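Local coordinates for Glyco_hydro_cc domain-containing protein (Pseudomonas viridiflava, PDB 6UAV) that is an endo-beta-1,3-glucanase of glycoside hydrolase family 128 (subgroup II), which probably cleaves internal linkages of beta-1,3-glucans, at residues R104-S109 / D151-Y156; Q100-L105 / A141-A146. All blocks are in the same frame, centred on the assembly; numbering follows the deposited sequence.

In the fold
Both contacts belong to the outer layer of a TIM barrel and start from helix 95-112, which they meet at successive turns. Contact 1 ties its 104-109 turns to the loop that leads into strand 156-161, and contact 2 packs its 100-105 turns on helix 132-146. The first is polar and only partly buried: a carboxylate, an amide, a hydroxyl and two waters. The second is buried and made of rings and aliphatic carbons. Their centres lie about 9 Å apart and they are joined chemically, since Tyr143 OH of contact 2 reaches Glu106 OE1 of contact 1, and Trp102 NE1 of contact 2 reaches the carbonyl oxygen of Gln153 of contact 1.

Contact 1 (R104-S109 / D151-Y156); sequences RLEQIS and DPQIDY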
loop_
_atom_site.group_PDB
_atom_site.type_symbol
_atom_site.label_atom_id
_atom_site.label_comp_id
_atom_site.label_asym_id
_atom_site.label_seq_id
_atom_site.Cartn_x
_atom_site.Cartn_y
_atom_site.Cartn_z
ATOM N N ARG A 104 4.475 -9.501 17.992
ATOM C CA ARG A 104 3.426 -8.496 18.384
ATOM C C ARG A 104 2.348 -8.379 17.290
ATOM O O ARG A 104 1.147 -8.314 17.626
ATOM C CB ARG A 104 4.099 -7.157 18.710
ATOM C CG ARG A 104 4.827 -7.183 20.049
ATOM C CD ARG A 104 5.670 -5.937 20.226
ATOM N NE ARG A 104 4.959 -4.672 20.243
ATOM C CZ ARG A 104 5.578 -3.501 20.187
ATOM N NH1 ARG A 104 6.908 -3.502 20.186
ATOM N NH2 ARG A 104 4.898 -2.357 20.224
ATOM N N LEU A 105 2.747 -8.365 16.014
ATOM C CA LEU A 105 1.819 -8.329 14.859
ATOM C C LEU A 105 1.081 -9.646 14.760
ATOM O O LEU A 105 -0.134 -9.633 14.486
ATOM C CB LEU A 105 2.587 -7.980 13.585
ATOM C CG LEU A 105 3.412 -6.698 13.688
ATOM C CD1 LEU A 105 4.111 -6.495 12.401
ATOM C CD2 LEU A 105 2.554 -5.463 14.024
ATOM N N GLU A 106 1.782 -10.775 14.912
ATOM C CA GLU A 106 1.115 -12.087 14.889
ATOM C C GLU A 106 0.092 -12.152 16.019
ATOM O O GLU A 106 -0.972 -12.846 15.865
ATOM C CB GLU A 106 2.186 -13.186 15.008
ATOM C CG GLU A 106 3.047 -13.282 13.794
ATOM C CD GLU A 106 4.205 -14.246 13.901
ATOM O OE1 GLU A 106 4.689 -14.421 15.018
ATOM O OE2 GLU A 106 4.630 -14.804 12.831
ATOM N N GLN A 107 0.431 -11.632 17.184
ATOM C CA GLN A 107 -0.501 -11.630 18.322
ATOM C C GLN A 107 -1.741 -10.808 17.917
ATOM O O GLN A 107 -2.903 -11.242 18.152
ATOM C CB GLN A 107 0.157 -11.083 19.587
ATOM C CG GLN A 107 -0.872 -11.069 20.720
ATOM C CD GLN A 107 -0.304 -10.632 22.054
ATOM O OE1 GLN A 107 0.153 -9.488 22.215
ATOM N NE2 GLN A 107 -0.380 -11.536 23.018
ATOM N N ILE A 108 -1.541 -9.640 17.331
ATOM C CA ILE A 108 -2.688 -8.760 16.913
ATOM C C ILE A 108 -3.530 -9.535 15.880
ATOM O O ILE A 108 -4.759 -9.576 16.011
ATOM C CB ILE A 108 -2.180 -7.415 16.386
ATOM C CG1 ILE A 108 -1.636 -6.538 17.507
ATOM C CG2 ILE A 108 -3.265 -6.743 15.537
ATOM C CD1 ILE A 108 -0.619 -5.495 17.036
ATOM N N SER A 109 -2.888 -10.257 14.968
ATOM C CA SER A 109 -3.610 -11.117 13.998
ATOM C C SER A 109 -4.426 -12.180 14.709
ATOM O O SER A 109 -5.611 -12.345 14.341
ATOM C CB SER A 109 -2.643 -11.709 12.970
ATOM O OG SER A 109 -3.328 -12.617 12.126
ATOM N N ASP A 151 8.599 -19.997 9.853
ATOM C CA ASP A 151 8.566 -18.766 9.038
ATOM C C ASP A 151 7.645 -17.734 9.684
ATOM O O ASP A 151 6.666 -18.120 10.288
ATOM C CB ASP A 151 8.100 -19.053 7.601
ATOM C CG ASP A 151 9.174 -19.662 6.694
ATOM O OD1 ASP A 151 10.369 -19.595 7.020
ATOM O OD2 ASP A 151 8.778 -20.110 5.641
ATOM N N PRO A 152 7.917 -16.432 9.508
ATOM C CA PRO A 152 7.005 -15.376 9.972
ATOM C C PRO A 152 5.671 -15.512 9.247
ATOM O O PRO A 152 5.635 -15.944 8.067
ATOM C CB PRO A 152 7.712 -14.079 9.601
ATOM C CG PRO A 152 8.605 -14.464 8.438
ATOM C CD PRO A 152 9.045 -15.869 8.745
ATOM N N GLN A 153 4.577 -15.189 9.949
ATOM C CA GLN A 153 3.253 -15.171 9.285
ATOM C C GLN A 153 3.232 -14.012 8.292
ATOM O O GLN A 153 3.383 -12.867 8.713
ATOM C CB GLN A 153 2.181 -14.908 10.329
ATOM C CG GLN A 153 0.761 -14.905 9.734
ATOM C CD GLN A 153 -0.251 -14.425 10.761
ATOM O OE1 GLN A 153 -0.045 -14.640 11.956
ATOM N NE2 GLN A 153 -1.326 -13.770 10.319
ATOM N N ILE A 154 3.091 -14.321 7.024
ATOM C CA ILE A 154 2.940 -13.296 5.965
ATOM C C ILE A 154 1.756 -13.758 5.150
ATOM O O ILE A 154 1.846 -14.797 4.496
ATOM C CB ILE A 154 4.208 -13.100 5.123
ATOM C CG1 ILE A 154 5.398 -12.562 5.941
ATOM C CG2 ILE A 154 3.867 -12.112 3.978
ATOM C CD1 ILE A 154 6.652 -12.441 5.101
ATOM N N ASP A 155 0.648 -13.047 5.248
ATOM C CA ASP A 155 -0.563 -13.386 4.461
ATOM C C ASP A 155 -0.389 -12.819 3.040
ATOM O O ASP A 155 -0.680 -13.575 2.051
ATOM C CB ASP A 155 -1.818 -12.947 5.206
ATOM C CG ASP A 155 -1.975 -13.656 6.534
ATOM O OD1 ASP A 155 -2.167 -14.944 6.510
ATOM O OD2 ASP A 155 -1.783 -12.963 7.590
ATOM N N TYR A 156 0.111 -11.593 2.937
ATOM C CA TYR A 156 0.409 -10.930 1.639
ATOM C C TYR A 156 1.677 -10.167 1.862
ATOM O O TYR A 156 1.750 -9.521 2.909
ATOM C CB TYR A 156 -0.657 -9.895 1.236
ATOM C CG TYR A 156 -1.971 -10.529 0.921
ATOM C CD1 TYR A 156 -2.815 -10.960 1.909
ATOM C CD2 TYR A 156 -2.323 -10.746 -0.397
ATOM C CE1 TYR A 156 -3.988 -11.611 1.585
ATOM C CE2 TYR A 156 -3.513 -11.368 -0.719
ATOM C CZ TYR A 156 -4.347 -11.788 0.277
ATOM O OH TYR A 156 -5.482 -12.456 -0.113
HETATM O O HOH W 1 4.984 -17.577 12.477
HETATM O O HOH W 2 -1.399 -15.050 14.212
#
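Glu106 and Ser109, three residues apart on helix 95-112, grip Gln153 in the loop that feeds strand 156-161, a helix-to-loop tie on the outside of the TIM barrel. Two direct hydrogen bonds make the join. The backbone N of Gln153 donates to Glu106 OE2 at 2.9 Å, nearly straight at 170° and almost head-on to the C-O bond. At Ser109, Gln153 NE2 donates one N-H to Ser109 OG at 2.9 Å, and its other N-H goes to Asp155 OD2, also at 2.9 Å, on the syn lone pair of that carboxylate. Both acceptors lie within a few degrees of the amide plane, so the two bonds together fix the rotation of the amide. Gln153 gets there on an extended chain, with CG anti to its backbone N (chi1 -179°). Apolar contact is slight: the side chains of Glu106 and Gln153 run past each other in opposite directions, and Glu106 CG lies 3.9 Å from Gln153 CB. Their carboxylate and amide planes differ by just 17°. Several of these groups have further partners. The second carboxylate oxygen, Glu106 OE1, bonds Tyr143 OH; Ser109 OG, an acceptor toward Gln153, is also hydrogen-bonded to Val114 O; and Asp155 OD2 accepts from Leu116 N, which carries the network to strand 115-121. Water completes it. One molecule donates to both Glu106 OE2 and Asp151 O, giving OE2 a second donor; the other donates to the carbonyl oxygen of Glu106 at 2.8 Å and to Gln153 OE1 at 2.7 Å.

Contact 2 (Q100-L105 / A141-A146); sequences QLWPRL and AAYASA
Tyr143 of helix 132-146 meets Trp102 and Pro103 of helix 95-112, an aromatic helix-helix contact in the outer layer of the barrel. The tight part is at Trp102: its CB is 3.8 Å from Tyr143 CD2, and its CD1 is 4.0 Å from Tyr143 CE2. The indole turns an edge toward the phenol face in an offset edge-to-face pair, with planes at 84° and centroids 5.6 Å apart. A chi1 of -175° swings the Tyr143 ring away from its own backbone N and across to helix 95-112. The looser flank is at the partly exposed Pro103, whose CG approaches Tyr143 CE2 at 4.1 Å and which also touches His147 in the loop that follows. Helix 95-112 kinks at Pro103, whose N has no hydrogen to give, and Arg104 N makes just a weak bond to Leu101 O. Besides Glu106, Tyr143 OH bonds Arg150, while Trp102 NE1 is taken by Gln153 O. Leu105 CD1 lies over one indole face, toward its rim, Phe139 of helix 132-146 meets Trp102 edge-to-face, and the indole continues inward onto Val81 of strand 78-81 and Leu116 and Pro119 of strand 115-121.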
loop_
_atom_site.group_PDB
_atom_site.type_symbol
_atom_site.label_atom_id
_atom_site.label_comp_id
_atom_site.label_asym_id
_atom_site.label_seq_id
_atom_site.Cartn_x
_atom_site.Cartn_y
_atom_site.Cartn_z
ATOM N N GLN A 100 12.013 -8.868 15.490
ATOM C CA GLN A 100 11.680 -8.598 16.915
ATOM C C GLN A 100 10.224 -8.096 17.044
ATOM O O GLN A 100 9.502 -8.492 18.011
ATOM C CB GLN A 100 12.684 -7.603 17.517
ATOM C CG GLN A 100 12.448 -7.247 18.987
ATOM C CD GLN A 100 13.695 -6.645 19.613
ATOM O OE1 GLN A 100 14.650 -6.289 18.949
ATOM N NE2 GLN A 100 13.725 -6.482 20.908
ATOM N N LEU A 101 9.764 -7.229 16.160
ATOM C CA LEU A 101 8.370 -6.702 16.174
ATOM C C LEU A 101 7.382 -7.823 15.856
ATOM O O LEU A 101 6.242 -7.770 16.295
ATOM C CB LEU A 101 8.257 -5.535 15.189
ATOM C CG LEU A 101 6.873 -4.906 15.040
ATOM C CD1 LEU A 101 6.412 -4.301 16.346
ATOM C CD2 LEU A 101 6.851 -3.874 13.940
ATOM N N TRP A 102 7.759 -8.745 14.995
ATOM C CA TRP A 102 6.753 -9.553 14.261
ATOM C C TRP A 102 5.810 -10.281 15.194
ATOM O O TRP A 102 4.602 -10.341 14.914
ATOM C CB TRP A 102 7.440 -10.499 13.247
ATOM C CG TRP A 102 6.544 -10.778 12.078
ATOM C CD1 TRP A 102 5.777 -11.890 11.805
ATOM C CD2 TRP A 102 6.244 -9.836 11.048
ATOM N NE1 TRP A 102 5.071 -11.685 10.654
ATOM C CE2 TRP A 102 5.312 -10.443 10.178
ATOM C CE3 TRP A 102 6.657 -8.532 10.772
ATOM C CZ2 TRP A 102 4.819 -9.810 9.035
ATOM C CZ3 TRP A 102 6.201 -7.931 9.609
ATOM C CH2 TRP A 102 5.307 -8.566 8.762
ATOM N N PRO A 103 6.276 -10.909 16.300
ATOM C CA PRO A 103 5.351 -11.653 17.183
ATOM C C PRO A 103 4.203 -10.767 17.714
ATOM O O PRO A 103 3.100 -11.286 17.933
ATOM C CB PRO A 103 6.253 -12.201 18.298
ATOM C CG PRO A 103 7.642 -12.327 17.592
ATOM C CD PRO A 103 7.683 -11.075 16.734
ATOM N N ARG A 104 4.475 -9.501 17.992
ATOM C CA ARG A 104 3.426 -8.496 18.384
ATOM C C ARG A 104 2.348 -8.379 17.290
ATOM O O ARG A 104 1.147 -8.314 17.626
ATOM C CB ARG A 104 4.099 -7.157 18.710
ATOM C CG ARG A 104 4.827 -7.183 20.049
ATOM C CD ARG A 104 5.670 -5.937 20.226
ATOM N NE ARG A 104 4.959 -4.672 20.243
ATOM C CZ ARG A 104 5.578 -3.501 20.187
ATOM N NH1 ARG A 104 6.908 -3.502 20.186
ATOM N NH2 ARG A 104 4.898 -2.357 20.224
ATOM N N LEU A 105 2.747 -8.365 16.014
ATOM C CA LEU A 105 1.819 -8.329 14.859
ATOM C C LEU A 105 1.081 -9.646 14.760
ATOM O O LEU A 105 -0.134 -9.633 14.486
ATOM C CB LEU A 105 2.587 -7.980 13.585
ATOM C CG LEU A 105 3.412 -6.698 13.688
ATOM C CD1 LEU A 105 4.111 -6.495 12.401
ATOM C CD2 LEU A 105 2.554 -5.463 14.024
ATOM N N ALA A 141 15.127 -15.333 7.852
ATOM C CA ALA A 141 16.161 -16.095 8.584
ATOM C C ALA A 141 16.187 -15.649 10.060
ATOM O O ALA A 141 16.413 -16.504 10.914
ATOM C CB ALA A 141 17.480 -15.892 7.887
ATOM N N ALA A 142 15.977 -14.348 10.324
ATOM C CA ALA A 142 16.009 -13.796 11.696
ATOM C C ALA A 142 14.801 -14.341 12.450
ATOM O O ALA A 142 14.918 -14.815 13.591
ATOM C CB ALA A 142 16.003 -12.308 11.680
ATOM N N TYR A 143 13.628 -14.246 11.848
ATOM C CA TYR A 143 12.396 -14.734 12.504
ATOM C C TYR A 143 12.542 -16.237 12.762
ATOM O O TYR A 143 12.303 -16.724 13.891
ATOM C CB TYR A 143 11.155 -14.407 11.682
ATOM C CG TYR A 143 9.934 -14.809 12.462
ATOM C CD1 TYR A 143 9.508 -16.108 12.470
ATOM C CD2 TYR A 143 9.230 -13.905 13.255
ATOM C CE1 TYR A 143 8.398 -16.512 13.192
ATOM C CE2 TYR A 143 8.141 -14.292 14.014
ATOM C CZ TYR A 143 7.695 -15.596 13.961
ATOM O OH TYR A 143 6.660 -16.059 14.725
ATOM N N ALA A 144 12.935 -17.047 11.753
ATOM C CA ALA A 144 13.003 -18.508 11.893
ATOM C C ALA A 144 14.005 -18.864 12.999
ATOM O O ALA A 144 13.738 -19.759 13.764
ATOM C CB ALA A 144 13.361 -19.169 10.588
ATOM N N SER A 145 15.129 -18.161 13.097
ATOM C CA SER A 145 16.118 -18.350 14.173
ATOM C C SER A 145 15.466 -18.230 15.567
ATOM O O SER A 145 15.770 -19.058 16.484
ATOM C CB SER A 145 17.244 -17.359 14.010
ATOM O OG SER A 145 18.192 -17.559 15.047
ATOM N N ALA A 146 14.647 -17.197 15.739
ATOM C CA ALA A 146 14.014 -16.906 17.046
ATOM C C ALA A 146 12.823 -17.826 17.347
ATOM O O ALA A 146 12.336 -17.749 18.520
ATOM C CB ALA A 146 13.641 -15.444 17.088
#